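Long-range contacts in toluene, o-xylene monooxygenase oxygenase subunit (Pseudomonas stutzeri, PDB 2INC), which probably serves as a helical, non-catalytic subunit of a diiron hydroxylase complex that oxidises toluene and o-xylene: residues Trp50-Cys55 with Tyr134-Pro140; Tyr89-Phe94 with Leu245-Ala249; Ala191-Phe195 with Ala222-Leu227; Gly209-Ala214 with Trp281-Trp285. All coordinates share one frame; numbering follows the deposited sequence.

Contact 1: Trp50-Cys55 with Tyr134-Pro140; sequences WYKKYC and YIHQIAP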
# COMPACT_ATOMS: atom_id res chain seq x y z
N TRP B 50 10.56 -18.01 -38.46
CA TRP B 50 9.49 -18.58 -37.63
C TRP B 50 8.38 -17.55 -37.56
O TRP B 50 7.24 -17.89 -37.82
CB TRP B 50 9.98 -18.89 -36.25
CG TRP B 50 8.95 -19.61 -35.47
CD1 TRP B 50 7.80 -19.07 -34.93
CD2 TRP B 50 8.94 -21.00 -35.14
NE1 TRP B 50 7.10 -20.04 -34.25
CE2 TRP B 50 7.75 -21.24 -34.41
CE3 TRP B 50 9.81 -22.07 -35.42
CZ2 TRP B 50 7.41 -22.50 -33.94
CZ3 TRP B 50 9.46 -23.34 -34.96
CH2 TRP B 50 8.28 -23.54 -34.19
N TYR B 51 8.70 -16.30 -37.23
CA TYR B 51 7.63 -15.29 -37.08
C TYR B 51 6.96 -14.86 -38.38
O TYR B 51 5.73 -14.51 -38.41
CB TYR B 51 8.10 -14.04 -36.33
CG TYR B 51 8.05 -14.21 -34.82
CD1 TYR B 51 8.96 -15.07 -34.20
CD2 TYR B 51 7.06 -13.63 -34.04
CE1 TYR B 51 8.91 -15.29 -32.78
CE2 TYR B 51 7.04 -13.84 -32.61
CZ TYR B 51 7.97 -14.68 -32.02
OH TYR B 51 7.98 -14.92 -30.64
N LYS B 52 7.74 -14.79 -39.45
CA LYS B 52 7.10 -14.50 -40.75
C LYS B 52 6.17 -15.61 -41.18
O LYS B 52 5.09 -15.35 -41.67
CB LYS B 52 8.15 -14.25 -41.82
CG LYS B 52 9.00 -13.00 -41.47
CD LYS B 52 9.88 -12.60 -42.65
CE LYS B 52 10.92 -13.66 -42.90
NZ LYS B 52 11.89 -13.13 -43.91
N LYS B 53 6.58 -16.86 -40.96
CA LYS B 53 5.72 -17.96 -41.39
C LYS B 53 4.48 -18.13 -40.49
O LYS B 53 3.39 -18.32 -41.02
CB LYS B 53 6.52 -19.25 -41.50
CG LYS B 53 5.70 -20.47 -41.86
CD LYS B 53 6.62 -21.60 -42.29
CE LYS B 53 5.85 -22.92 -42.55
NZ LYS B 53 5.01 -22.81 -43.79
N TYR B 54 4.63 -18.01 -39.15
CA TYR B 54 3.61 -18.46 -38.22
C TYR B 54 2.84 -17.31 -37.61
O TYR B 54 1.75 -17.52 -37.10
CB TYR B 54 4.21 -19.40 -37.15
CG TYR B 54 4.80 -20.68 -37.74
CD1 TYR B 54 4.07 -21.50 -38.59
CD2 TYR B 54 6.08 -21.08 -37.43
CE1 TYR B 54 4.59 -22.67 -39.11
CE2 TYR B 54 6.61 -22.27 -37.94
CZ TYR B 54 5.84 -23.04 -38.78
OH TYR B 54 6.35 -24.21 -39.28
N CYS B 55 3.38 -16.08 -37.66
CA CYS B 55 2.57 -14.95 -37.24
C CYS B 55 2.07 -14.27 -38.54
O CYS B 55 0.90 -14.34 -38.85
CB CYS B 55 3.35 -14.00 -36.29
SG CYS B 55 2.35 -12.54 -35.80
N TYR B 134 2.52 -20.93 -25.71
CA TYR B 134 2.91 -20.79 -27.13
C TYR B 134 2.07 -19.73 -27.83
O TYR B 134 2.63 -18.84 -28.51
CB TYR B 134 2.99 -22.11 -27.89
CG TYR B 134 3.37 -21.82 -29.32
CD1 TYR B 134 2.39 -21.84 -30.34
CD2 TYR B 134 4.65 -21.39 -29.64
CE1 TYR B 134 2.73 -21.52 -31.66
CE2 TYR B 134 5.00 -21.05 -30.99
CZ TYR B 134 4.02 -21.13 -31.95
OH TYR B 134 4.37 -20.78 -33.26
N ILE B 135 0.76 -19.72 -27.60
CA ILE B 135 -0.08 -18.62 -28.19
C ILE B 135 0.46 -17.24 -27.80
O ILE B 135 0.58 -16.33 -28.64
CB ILE B 135 -1.57 -18.80 -27.82
CG1 ILE B 135 -2.03 -20.13 -28.43
CG2 ILE B 135 -2.49 -17.58 -28.25
CD1 ILE B 135 -3.40 -20.74 -27.98
N HIS B 136 0.77 -17.08 -26.52
CA HIS B 136 1.38 -15.85 -26.01
C HIS B 136 2.43 -15.32 -26.96
O HIS B 136 2.38 -14.15 -27.33
CB HIS B 136 2.01 -16.13 -24.63
CG HIS B 136 2.88 -15.02 -24.12
ND1 HIS B 136 2.61 -14.35 -22.95
CD2 HIS B 136 3.99 -14.45 -24.63
CE1 HIS B 136 3.55 -13.44 -22.74
NE2 HIS B 136 4.39 -13.48 -23.76
N GLN B 137 3.41 -16.15 -27.30
CA GLN B 137 4.64 -15.65 -27.91
C GLN B 137 4.50 -15.46 -29.45
O GLN B 137 5.35 -14.81 -30.07
CB GLN B 137 5.81 -16.56 -27.53
CG GLN B 137 5.76 -17.93 -28.11
CD GLN B 137 6.64 -18.91 -27.33
OE1 GLN B 137 6.25 -19.48 -26.28
NE2 GLN B 137 7.78 -19.13 -27.82
N ILE B 138 3.45 -15.99 -30.06
CA ILE B 138 3.28 -15.84 -31.53
C ILE B 138 2.05 -14.98 -31.90
O ILE B 138 1.87 -14.63 -33.08
CB ILE B 138 3.20 -17.26 -32.16
CG1 ILE B 138 3.50 -17.33 -33.67
CG2 ILE B 138 1.86 -17.93 -31.80
CD1 ILE B 138 4.93 -16.87 -34.10
N ALA B 139 1.22 -14.60 -30.93
CA ALA B 139 0.05 -13.73 -31.27
C ALA B 139 0.52 -12.38 -31.85
O ALA B 139 1.57 -11.85 -31.44
CB ALA B 139 -0.82 -13.46 -30.04
N PRO B 140 -0.27 -11.80 -32.79
CA PRO B 140 0.13 -10.52 -33.38
C PRO B 140 -0.20 -9.18 -32.69
O PRO B 140 0.03 -8.13 -33.31
CB PRO B 140 -0.57 -10.55 -34.74
CG PRO B 140 -1.86 -11.29 -34.44
CD PRO B 140 -1.54 -12.30 -33.38
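I138 enters a hole formed by W50, Y51, Y54 and C55. This is knobs-into-holes packing, and it is the tight part of the contact. The work is done by CD1, the last carbon of I138. CG1 stands anti to the backbone N (chi1 -160°), which sends the chain across to the other helix. There CD1 lies over one face of the Y51 ring, 4.0 Å from its centroid, as a CH-pi contact. The same methyl meets the edge of the W50 indole, with CD1 of I138 3.7 Å from CD1 of W50. CB of Y54 and CB of C55 complete the hole. The buried C55 also touches P140, with SG of C55 3.7 Å from CB of P140.

Two polar links flank the knob. W50 NE1 donates to Y134 OH at 3.0 Å. The hydroxyl lies near the indole plane, but the bond is bent, with an N-H...O angle of 143°. Y134 OH also bonds to W206 O. Y51 OH donates to Q137 O at 2.7 Å, approaching from above the carbonyl plane. Y51 OH has a further hydrogen bond, to a basic side chain on the chain of another protein.

The contact joins helix 46-56 to the C-terminal end of helix 121-138. The two segments cross at -108°. A139 is the first residue to leave helical geometry.

Packing is thinner at P140 and Y54, which are both partly exposed. W208 and W65 also lie against the proline. The Y54 ring turns away from I138, and its CD2 lies 3.4 Å above the W50 ring plane.

Contact 2: Tyr89-Phe94 with Leu245-Ala249; sequences YVQGLF and LLAQA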
# COMPACT_ATOMS: atom_id res chain seq x y z
N TYR B 89 -10.31 -18.86 -1.38
CA TYR B 89 -11.40 -19.81 -1.36
C TYR B 89 -10.94 -21.27 -1.50
O TYR B 89 -11.27 -22.13 -0.67
CB TYR B 89 -12.42 -19.43 -2.42
CG TYR B 89 -13.47 -20.48 -2.68
CD1 TYR B 89 -14.40 -20.84 -1.69
CD2 TYR B 89 -13.56 -21.09 -3.91
CE1 TYR B 89 -15.35 -21.83 -1.93
CE2 TYR B 89 -14.49 -22.09 -4.15
CZ TYR B 89 -15.39 -22.43 -3.14
OH TYR B 89 -16.37 -23.37 -3.37
N VAL B 90 -10.19 -21.58 -2.53
CA VAL B 90 -9.72 -22.95 -2.72
C VAL B 90 -8.84 -23.41 -1.60
O VAL B 90 -9.00 -24.53 -1.10
CB VAL B 90 -9.01 -23.11 -4.11
CG1 VAL B 90 -8.32 -24.47 -4.20
CG2 VAL B 90 -10.02 -22.94 -5.18
N GLN B 91 -7.94 -22.56 -1.14
CA GLN B 91 -7.04 -22.99 -0.08
C GLN B 91 -7.82 -23.15 1.24
O GLN B 91 -7.53 -24.05 2.00
CB GLN B 91 -5.75 -22.13 0.02
CG GLN B 91 -5.05 -21.87 -1.39
CD GLN B 91 -4.31 -23.10 -2.07
OE1 GLN B 91 -3.54 -23.82 -1.42
NE2 GLN B 91 -4.56 -23.31 -3.37
N GLY B 92 -8.88 -22.36 1.44
CA GLY B 92 -9.73 -22.60 2.56
C GLY B 92 -10.39 -23.96 2.48
O GLY B 92 -10.44 -24.67 3.49
N LEU B 93 -10.96 -24.30 1.31
CA LEU B 93 -11.56 -25.63 1.10
C LEU B 93 -10.60 -26.71 1.42
O LEU B 93 -10.94 -27.65 2.14
CB LEU B 93 -11.98 -25.88 -0.34
CG LEU B 93 -13.32 -25.25 -0.69
CD1 LEU B 93 -13.65 -25.42 -2.20
CD2 LEU B 93 -14.41 -25.86 0.23
N PHE B 94 -9.39 -26.62 0.87
CA PHE B 94 -8.38 -27.64 1.17
C PHE B 94 -8.14 -27.73 2.67
O PHE B 94 -8.02 -28.82 3.24
CB PHE B 94 -7.06 -27.30 0.48
CG PHE B 94 -7.09 -27.46 -1.04
CD1 PHE B 94 -5.96 -27.12 -1.79
CD2 PHE B 94 -8.22 -27.94 -1.71
CE1 PHE B 94 -5.94 -27.24 -3.15
CE2 PHE B 94 -8.21 -28.06 -3.12
CZ PHE B 94 -7.05 -27.74 -3.82
N LEU B 245 -16.31 -29.21 -5.70
CA LEU B 245 -16.10 -27.75 -5.58
C LEU B 245 -14.87 -27.20 -6.32
O LEU B 245 -14.94 -26.11 -6.87
CB LEU B 245 -16.05 -27.34 -4.11
CG LEU B 245 -17.38 -27.49 -3.38
CD1 LEU B 245 -17.16 -27.28 -1.88
CD2 LEU B 245 -18.45 -26.51 -3.93
N LEU B 246 -13.76 -27.93 -6.24
CA LEU B 246 -12.52 -27.59 -6.92
C LEU B 246 -12.76 -27.42 -8.44
O LEU B 246 -12.30 -26.44 -9.05
CB LEU B 246 -11.48 -28.69 -6.69
CG LEU B 246 -10.09 -28.43 -7.29
CD1 LEU B 246 -9.61 -27.04 -6.77
CD2 LEU B 246 -9.05 -29.56 -6.88
N ALA B 247 -13.47 -28.37 -9.05
CA ALA B 247 -13.68 -28.36 -10.47
C ALA B 247 -14.56 -27.17 -10.86
O ALA B 247 -14.36 -26.50 -11.89
CB ALA B 247 -14.30 -29.73 -10.93
N GLN B 248 -15.56 -26.89 -10.04
CA GLN B 248 -16.41 -25.71 -10.32
C GLN B 248 -15.58 -24.41 -10.20
O GLN B 248 -15.79 -23.47 -10.98
CB GLN B 248 -17.58 -25.70 -9.34
CG GLN B 248 -18.54 -24.53 -9.53
CD GLN B 248 -19.70 -24.62 -8.56
OE1 GLN B 248 -19.83 -25.63 -7.86
NE2 GLN B 248 -20.54 -23.58 -8.50
N ALA B 249 -14.65 -24.36 -9.21
CA ALA B 249 -13.77 -23.19 -9.01
C ALA B 249 -12.89 -22.99 -10.25
O ALA B 249 -12.68 -21.89 -10.71
CB ALA B 249 -12.91 -23.39 -7.82
O HOH W 1 -16.70 -24.10 -6.00
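V90 and L246 mark the closest backbone approach, with their CA atoms 6.9 Å apart. The two helical segments run antiparallel at 172°, and their axes are 10.7 Å apart. They belong to helix 76-99 and helix 241-268, two long helices of a ferritin-like bundle.

The filling between them is mostly aliphatic. V90 uses both methyls. CG1 meets L246 CD1 at 3.9 Å, and CG2 meets A249 CB. The CB of A249 also sits at the edge of the Y89 ring. L93 crosses L245 at about a right angle. Its CD1 presses on L245 CB at 3.6 Å, and its CD2 touches L245 CD1.

F94 reaches L246 with the far end of its ring. CG lies anti to the carbonyl carbon (chi1 -70°), and this brings CZ to 4.0 Å from L246 CD1. V90 CG1 lies 3.5 Å above one face of the same ring. The ring of Y164, on helix 142-172, also meets F94, with the planes about 10° apart. An alanine in place of F94 is likely to open a gap beside L246 and leave V90 CG1 and Y164 without their aromatic neighbour.

One water bridges the segments. Y89 OH donates to it at 2.7 Å, and it donates to L245 O at 2.8 Å. The water lies in the plane of the Y89 ring. L93 also packs on Y89 of the second subunit.

The direct contact is therefore nonpolar. The water gives the buried Y89 hydroxyl an acceptor, and L245 O gains a second donor beside A249 N.

Contact 3: Ala191-Phe195 with Ala222-Leu227; sequences AWQGF and AVEEAL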
# COMPACT_ATOMS: atom_id res chain seq x y z
N ALA B 191 -8.08 -44.68 -21.65
CA ALA B 191 -9.00 -43.55 -21.33
C ALA B 191 -8.35 -42.22 -21.65
O ALA B 191 -9.08 -41.24 -21.94
CB ALA B 191 -9.44 -43.56 -19.87
N TRP B 192 -7.02 -42.17 -21.61
CA TRP B 192 -6.32 -40.88 -21.83
C TRP B 192 -5.70 -40.71 -23.21
O TRP B 192 -5.17 -39.63 -23.53
CB TRP B 192 -5.17 -40.75 -20.84
CG TRP B 192 -5.65 -40.46 -19.46
CD1 TRP B 192 -5.74 -41.36 -18.45
CD2 TRP B 192 -6.07 -39.19 -18.92
NE1 TRP B 192 -6.21 -40.75 -17.30
CE2 TRP B 192 -6.43 -39.42 -17.57
CE3 TRP B 192 -6.19 -37.89 -19.45
CZ2 TRP B 192 -6.88 -38.40 -16.72
CZ3 TRP B 192 -6.66 -36.86 -18.59
CH2 TRP B 192 -6.99 -37.13 -17.23
N GLN B 193 -5.76 -41.75 -24.03
CA GLN B 193 -5.10 -41.69 -25.32
C GLN B 193 -5.75 -40.73 -26.35
O GLN B 193 -5.02 -40.15 -27.16
CB GLN B 193 -4.87 -43.09 -25.88
CG GLN B 193 -3.74 -43.91 -25.18
CD GLN B 193 -2.76 -43.03 -24.46
OE1 GLN B 193 -1.85 -42.45 -25.10
NE2 GLN B 193 -2.91 -42.89 -23.11
N GLY B 194 -7.06 -40.57 -26.34
CA GLY B 194 -7.73 -39.53 -27.14
C GLY B 194 -7.14 -38.20 -26.76
O GLY B 194 -6.61 -37.51 -27.62
N PHE B 195 -7.24 -37.80 -25.49
CA PHE B 195 -6.61 -36.53 -25.06
C PHE B 195 -5.14 -36.36 -25.34
O PHE B 195 -4.68 -35.29 -25.73
CB PHE B 195 -6.85 -36.25 -23.56
CG PHE B 195 -8.23 -35.63 -23.31
CD1 PHE B 195 -9.18 -36.30 -22.54
CD2 PHE B 195 -8.59 -34.43 -23.95
CE1 PHE B 195 -10.49 -35.76 -22.39
CE2 PHE B 195 -9.84 -33.89 -23.80
CZ PHE B 195 -10.81 -34.58 -23.00
N ALA B 222 -13.21 -29.34 -24.83
CA ALA B 222 -13.25 -30.80 -24.61
C ALA B 222 -12.64 -31.18 -23.26
O ALA B 222 -13.20 -32.01 -22.55
CB ALA B 222 -12.59 -31.57 -25.73
N VAL B 223 -11.46 -30.64 -22.94
CA VAL B 223 -10.85 -30.90 -21.62
C VAL B 223 -11.76 -30.43 -20.48
O VAL B 223 -11.97 -31.13 -19.48
CB VAL B 223 -9.47 -30.21 -21.50
CG1 VAL B 223 -8.94 -30.37 -20.06
CG2 VAL B 223 -8.52 -30.82 -22.48
N GLU B 224 -12.34 -29.25 -20.64
CA GLU B 224 -13.08 -28.66 -19.54
C GLU B 224 -14.36 -29.44 -19.31
O GLU B 224 -14.75 -29.65 -18.18
CB GLU B 224 -13.37 -27.19 -19.81
CG GLU B 224 -12.05 -26.36 -19.81
CD GLU B 224 -12.10 -25.11 -20.70
OE1 GLU B 224 -13.21 -24.76 -21.24
OE2 GLU B 224 -11.03 -24.49 -20.86
N GLU B 225 -15.01 -29.87 -20.40
CA GLU B 225 -16.26 -30.63 -20.26
C GLU B 225 -16.03 -32.04 -19.71
O GLU B 225 -16.73 -32.48 -18.80
CB GLU B 225 -17.11 -30.59 -21.54
CG GLU B 225 -17.67 -29.17 -21.89
CD GLU B 225 -18.35 -28.40 -20.73
OE1 GLU B 225 -19.23 -28.97 -20.04
OE2 GLU B 225 -18.03 -27.19 -20.52
N ALA B 226 -14.99 -32.72 -20.16
CA ALA B 226 -14.67 -34.02 -19.60
C ALA B 226 -14.19 -33.97 -18.15
O ALA B 226 -14.74 -34.64 -17.26
CB ALA B 226 -13.65 -34.76 -20.51
N LEU B 227 -13.17 -33.17 -17.91
CA LEU B 227 -12.44 -33.21 -16.66
C LEU B 227 -13.02 -32.30 -15.61
O LEU B 227 -12.88 -32.56 -14.44
CB LEU B 227 -10.98 -32.86 -16.87
CG LEU B 227 -10.08 -34.03 -17.24
CD1 LEU B 227 -10.35 -34.57 -18.67
CD2 LEU B 227 -8.67 -33.59 -17.13
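The F195 ring meets A222-L227 with its outer atoms. Two groups lie at its edge, near the ring plane. A226 CB is 3.8 Å from F195 CZ, and A222 O is 3.5 Å from the same atom. V223 CG2 and L227 CD1 approach obliquely. The W192 indole is likewise met at its edge, where W192 CH2 is 3.9 Å from L227 CD2. The Y296 ring packs edge-to-face with W192.

F195 is a knob in a hole made by A222, V223, A226 and L227. A222 and A226 carry only a CB, so the end of the ring can enter between V223 and L227. V223 CG2 touches F195 CE2 at 3.6 Å. The methyl can do so because it stands anti to the carbonyl carbon, beside the backbone N.

The contact closes a helical hairpin. Helix 190-202 turns into helix 208-237, one of the long helices of this ferritin-like subunit, and the segments run at 159° with axes 12.3 Å apart. F195 spans much of this distance. With F195 cut back to an alanine, a gap is likely to open beside A222 and A226, and V223 CG2 and L227 CD1 to lose their aromatic neighbour.

L227 serves both rings. CD1 touches F195 CE1 at 3.9 Å, while CD2 goes to the tryptophan. W192 NE1 is satisfied elsewhere, by a hydrogen bond to R116 O. Helix 274-299 also covers the site, with A292 against F195 and Y296 against A226.

Contact 4: Gly209-Ala214 with Trp281-Trp285; sequences GEAFTA and WVAKW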
# COMPACT_ATOMS: atom_id res chain seq x y z
N GLY B 209 -3.01 -18.60 -35.51
CA GLY B 209 -4.48 -18.75 -35.61
C GLY B 209 -4.89 -20.20 -35.46
O GLY B 209 -5.88 -20.53 -34.83
N GLU B 210 -4.12 -21.10 -36.05
CA GLU B 210 -4.36 -22.53 -35.80
C GLU B 210 -4.16 -22.93 -34.35
O GLU B 210 -4.90 -23.77 -33.81
CB GLU B 210 -3.50 -23.43 -36.67
CG GLU B 210 -4.16 -24.80 -36.71
CD GLU B 210 -3.49 -25.80 -37.63
OE1 GLU B 210 -2.43 -25.47 -38.21
OE2 GLU B 210 -4.05 -26.91 -37.77
N ALA B 211 -3.13 -22.36 -33.72
CA ALA B 211 -2.83 -22.65 -32.30
C ALA B 211 -3.95 -22.22 -31.42
O ALA B 211 -4.41 -22.98 -30.56
CB ALA B 211 -1.49 -21.98 -31.86
N PHE B 212 -4.42 -21.00 -31.64
CA PHE B 212 -5.60 -20.53 -30.98
C PHE B 212 -6.82 -21.44 -31.17
O PHE B 212 -7.55 -21.73 -30.20
CB PHE B 212 -5.88 -19.10 -31.44
CG PHE B 212 -7.23 -18.56 -30.99
CD1 PHE B 212 -7.45 -18.21 -29.66
CD2 PHE B 212 -8.23 -18.39 -31.91
CE1 PHE B 212 -8.68 -17.73 -29.23
CE2 PHE B 212 -9.49 -17.90 -31.50
CZ PHE B 212 -9.70 -17.56 -30.15
N THR B 213 -7.10 -21.84 -32.41
CA THR B 213 -8.25 -22.71 -32.67
C THR B 213 -8.04 -24.06 -32.01
O THR B 213 -8.88 -24.54 -31.24
CB THR B 213 -8.48 -22.84 -34.19
OG1 THR B 213 -8.65 -21.52 -34.73
CG2 THR B 213 -9.71 -23.70 -34.48
N ALA B 214 -6.90 -24.68 -32.25
CA ALA B 214 -6.70 -25.99 -31.72
C ALA B 214 -6.74 -26.01 -30.21
O ALA B 214 -7.39 -26.90 -29.63
CB ALA B 214 -5.41 -26.65 -32.30
N TRP B 281 -10.32 -25.05 -39.73
CA TRP B 281 -9.42 -25.54 -38.66
C TRP B 281 -10.21 -26.33 -37.61
O TRP B 281 -9.76 -27.39 -37.17
CB TRP B 281 -8.70 -24.36 -37.99
CG TRP B 281 -7.52 -23.84 -38.76
CD1 TRP B 281 -6.68 -24.54 -39.59
CD2 TRP B 281 -7.00 -22.51 -38.68
NE1 TRP B 281 -5.69 -23.71 -40.07
CE2 TRP B 281 -5.85 -22.47 -39.51
CE3 TRP B 281 -7.39 -21.35 -37.99
CZ2 TRP B 281 -5.10 -21.30 -39.68
CZ3 TRP B 281 -6.64 -20.19 -38.18
CH2 TRP B 281 -5.52 -20.18 -39.02
N VAL B 282 -11.38 -25.82 -37.25
CA VAL B 282 -12.31 -26.52 -36.35
C VAL B 282 -12.61 -27.92 -36.94
O VAL B 282 -12.56 -28.92 -36.22
CB VAL B 282 -13.60 -25.68 -36.05
CG1 VAL B 282 -14.68 -26.55 -35.43
CG2 VAL B 282 -13.30 -24.51 -35.07
N ALA B 283 -12.84 -28.00 -38.27
CA ALA B 283 -13.20 -29.29 -38.86
C ALA B 283 -12.05 -30.26 -38.87
O ALA B 283 -12.29 -31.47 -38.77
CB ALA B 283 -13.82 -29.14 -40.28
N LYS B 284 -10.82 -29.76 -38.92
CA LYS B 284 -9.61 -30.61 -38.83
C LYS B 284 -9.44 -31.20 -37.42
O LYS B 284 -9.06 -32.37 -37.26
CB LYS B 284 -8.37 -29.77 -39.22
CG LYS B 284 -7.01 -30.38 -38.90
CD LYS B 284 -5.84 -29.42 -39.24
CE LYS B 284 -4.54 -30.06 -38.81
NZ LYS B 284 -3.34 -29.33 -39.25
N TRP B 285 -9.69 -30.36 -36.41
CA TRP B 285 -9.35 -30.70 -35.00
C TRP B 285 -10.52 -31.38 -34.27
O TRP B 285 -10.29 -32.26 -33.41
CB TRP B 285 -8.79 -29.45 -34.24
CG TRP B 285 -7.44 -29.09 -34.72
CD1 TRP B 285 -7.11 -28.11 -35.61
CD2 TRP B 285 -6.20 -29.76 -34.39
NE1 TRP B 285 -5.74 -28.14 -35.86
CE2 TRP B 285 -5.17 -29.13 -35.10
CE3 TRP B 285 -5.88 -30.81 -33.53
CZ2 TRP B 285 -3.84 -29.54 -35.02
CZ3 TRP B 285 -4.54 -31.24 -33.46
CH2 TRP B 285 -3.55 -30.59 -34.18
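The first turns of helix 208-237 pack here against the N-terminal half of helix 274-299, with G209, E210, T213 and A214 facing W281, V282, K284 and W285. The segments cross at -53°, and their axes come within 9.7 Å.

W281 lays its indole over the start of the helix. E210 CA lies above one face, and E210 CG sits 3.8 Å from the centroid of the five-membered ring, a CH-pi contact. The E210 carboxylate plane is within 6° of the W281 ring plane. G209 matters at the other end of the ring, where its C is 3.2 Å from W281 CZ3. A beta carbon on G209 would clash with that atom.

E210 reaches across with an extended chain, CG anti to the backbone N (chi1 -160°). OE2 takes two bonds. K284 NZ approaches on the syn lone pair at 2.9 Å, as a salt bridge. W285 NE1 comes to the anti side at 2.8 Å, and E210 OE2 lies near the indole plane.

A214 CB stands over the five-membered ring of W285, 3.7 Å from its centroid. K284 CG lies over the rim of the opposite face. T213 CG2 packs on V282 CG2 at 3.7 Å, while T213 OG1 donates back to G209 O at 2.9 Å.

One oxygen of E210 thus gathers a charged and a neutral donor at a partly exposed edge. This pairing probably favours the ionised carboxylate. The bond to W285 also probably limits rotation of that indole, which has A214 on one face and K284 at the rim of the other.

In the fold
Contacts 1 and 4 are neighbours. Their centres are about 15 Å apart, and they touch where I135 CD1 meets A211 O at 3.6 Å. Contacts 3 and 4 share helix 208-237, with centres about 17 Å apart. Contact 3 lies within the loop closed by contact 2, and their nearest atoms are about 5 Å apart. Contacts 1 and 2 lie on opposite sides of the chain's centre, about 35 Å apart between centres. Contact 1 is reached by the chain of another protein; contact 2 lies mainly against the second copy of this subunit, with another protein touching it at Q91. In this family the diiron site is in the larger subunit, so all four contacts are probably structural.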